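Local coordinates for ALBA-Domain Protein (Trypanosoma brucei, PDB 7DL8) that probably binds RNA through its Alba domain and pairs with a second copy of itself in the crystal, at the interface of chains A and B. Coordinates in Å, arbitrary orientation; residue numbers count along the deposited sequence, not the author numbering. Chains: chain A/B, ALBA-Domain Protein.

The interface of chains A and B. Residues chain A 72-74, 86; chain B 53, 57, 60, 70.
B:Glu57 lies against one face of the guanidinium of A:Arg74, its CB 3.8 Å above the plane and shifted toward the rim, while OD2 of A:Asp86 lies at the guanidinium's edge, in its plane. This is part of a two-fold interface between Alba domains, where helix 49-61 of chain B packs on strands 65-76 and 84-94 of chain A; the pair may or may not be the biological one. The carboxylates of A:Asp86 and B:Glu57 are turned 61° apart, and A:Asp86 OD1 lies against the CB and CG methylenes of B:Glu57, 3.3 Å from CG, which keeps the two acid groups from direct contact. Within chain A, the NE of A:Arg74 makes a salt bridge of 2.7 Å to OD1 of A:Asp86, coming from the syn side but tilted out of the carboxylate plane. This pairing probably softens the repulsion between the two acids.

Bent at chi2 (-51°), B:Glu57 lays its carboxylate over the backbone of A:Ser73, CD 3.8 Å from CA, and carries it to A:Thr72, whose hydroxyl OG1 donates a 2.8 Å hydrogen bond to OE1, nearly along the C-O axis. The same oxygen offers its syn lone pair to NZ of B:Lys60, about one helical turn on, in a 2.6 Å salt bridge. The long, flexible chain of B:Lys60 also brings NZ to the backbone O of A:Thr72, a hydrogen bond of 3.0 Å, tying the acid and the partner strand together.

A threonine suits this junction because its two branches differ: a chi1 of 61° turns OG1 toward the acid while methyl CG2 packs against B:Val53 CG1 at 3.8 Å and B:Ile70 CD1. These branched aliphatic residues supply an apolar surface beside the polar cluster.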
ATOM      1  N   THR A  72       4.922  -3.029  17.899  1.00 57.79           N
ATOM      2  CA  THR A  72       5.154  -3.839  16.714  1.00 54.32           C
ATOM      3  C   THR A  72       5.646  -5.219  17.130  1.00 55.31           C
ATOM      4  O   THR A  72       6.306  -5.374  18.162  1.00 54.17           O
ATOM      5  CB  THR A  72       6.172  -3.183  15.770  1.00 55.01           C
ATOM      6  OG1 THR A  72       7.431  -3.043  16.443  1.00 57.64           O
ATOM      7  CG2 THR A  72       5.682  -1.810  15.330  1.00 51.68           C
ATOM      8  N   SER A  73       5.321  -6.220  16.317  1.00 54.18           N
ATOM      9  CA  SER A  73       5.699  -7.596  16.606  1.00 49.29           C
ATOM     10  C   SER A  73       5.850  -8.353  15.294  1.00 53.46           C
ATOM     11  O   SER A  73       5.549  -7.835  14.215  1.00 50.71           O
ATOM     12  CB  SER A  73       4.670  -8.277  17.517  1.00 47.44           C
ATOM     13  OG  SER A  73       3.530  -8.687  16.784  1.00 55.34           O
ATOM     14  N   ARG A  74       6.323  -9.595  15.397  1.00 54.82           N
ATOM     15  CA  ARG A  74       6.549 -10.446  14.235  1.00 60.75           C
ATOM     16  C   ARG A  74       5.992 -11.835  14.506  1.00 67.82           C
ATOM     17  O   ARG A  74       6.354 -12.469  15.503  1.00 74.49           O
ATOM     18  CB  ARG A  74       8.042 -10.528  13.903  1.00 58.76           C
ATOM     19  CG  ARG A  74       8.349 -11.156  12.557  1.00 63.73           C
ATOM     20  CD  ARG A  74       9.790 -10.901  12.153  1.00 66.75           C
ATOM     21  NE  ARG A  74       9.878 -10.018  10.995  1.00 71.80           N
ATOM     22  CZ  ARG A  74      10.985  -9.819  10.288  1.00 69.96           C
ATOM     23  NH1 ARG A  74      12.107 -10.441  10.622  1.00 68.83           N
ATOM     24  NH2 ARG A  74      10.971  -8.997   9.249  1.00 73.54           N
ATOM     25  N   ASP A  86       4.919  -9.177   9.841  1.00 53.05           N
ATOM     26  CA  ASP A  86       5.019  -8.126  10.842  1.00 53.93           C
ATOM     27  C   ASP A  86       3.644  -7.543  11.143  1.00 52.51           C
ATOM     28  O   ASP A  86       2.745  -7.545  10.299  1.00 54.42           O
ATOM     29  CB  ASP A  86       5.971  -7.027  10.375  1.00 59.40           C
ATOM     30  CG  ASP A  86       7.407  -7.502  10.299  1.00 65.76           C
ATOM     31  OD1 ASP A  86       7.856  -8.197  11.235  1.00 69.68           O
ATOM     32  OD2 ASP A  86       8.082  -7.195   9.297  1.00 63.99           O
TER
ATOM     33  N   VAL B  53       8.385  -0.535   9.631  1.00 47.65           N
ATOM     34  CA  VAL B  53       8.093  -1.444  10.734  1.00 51.64           C
ATOM     35  C   VAL B  53       8.881  -2.736  10.573  1.00 50.56           C
ATOM     36  O   VAL B  53       9.390  -3.299  11.552  1.00 56.19           O
ATOM     37  CB  VAL B  53       6.577  -1.702  10.825  1.00 50.62           C
ATOM     38  CG1 VAL B  53       6.285  -2.886  11.734  1.00 50.69           C
ATOM     39  CG2 VAL B  53       5.858  -0.455  11.321  1.00 42.80           C
ATOM     40  N   GLU B  57      11.639  -4.572  13.060  1.00 54.26           N
ATOM     41  CA  GLU B  57      11.467  -5.967  13.451  1.00 51.75           C
ATOM     42  C   GLU B  57      12.685  -6.802  13.073  1.00 53.24           C
ATOM     43  O   GLU B  57      13.058  -7.733  13.797  1.00 62.26           O
ATOM     44  CB  GLU B  57      10.203  -6.543  12.813  1.00 51.23           C
ATOM     45  CG  GLU B  57       8.920  -6.153  13.529  1.00 52.81           C
ATOM     46  CD  GLU B  57       8.977  -6.428  15.019  1.00 59.20           C
ATOM     47  OE1 GLU B  57       8.751  -5.484  15.807  1.00 62.84           O
ATOM     48  OE2 GLU B  57       9.246  -7.586  15.405  1.00 60.82           O
ATOM     49  N   LYS B  60      15.175  -6.064  15.672  1.00 53.84           N
ATOM     50  CA  LYS B  60      14.827  -6.705  16.936  1.00 54.59           C
ATOM     51  C   LYS B  60      15.177  -8.188  16.933  1.00 58.08           C
ATOM     52  O   LYS B  60      15.607  -8.729  17.959  1.00 61.96           O
ATOM     53  CB  LYS B  60      13.338  -6.512  17.226  1.00 54.94           C
ATOM     54  CG  LYS B  60      12.959  -5.105  17.652  1.00 57.36           C
ATOM     55  CD  LYS B  60      11.453  -4.906  17.605  1.00 60.12           C
ATOM     56  CE  LYS B  60      10.743  -5.824  18.588  1.00 62.06           C
ATOM     57  NZ  LYS B  60       9.271  -5.846  18.364  1.00 67.60           N
ATOM     58  N   ILE B  70       7.242   4.850  19.689  1.00 55.06           N
ATOM     59  CA  ILE B  70       6.628   4.822  18.366  1.00 53.52           C
ATOM     60  C   ILE B  70       5.502   5.845  18.355  1.00 54.34           C
ATOM     61  O   ILE B  70       4.598   5.786  19.198  1.00 57.29           O
ATOM     62  CB  ILE B  70       6.091   3.428  18.000  1.00 52.13           C
ATOM     63  CG1 ILE B  70       7.206   2.383  18.063  1.00 52.73           C
ATOM     64  CG2 ILE B  70       5.458   3.450  16.618  1.00 49.46           C
ATOM     65  CD1 ILE B  70       6.733   0.969  17.807  1.00 54.01           C
TER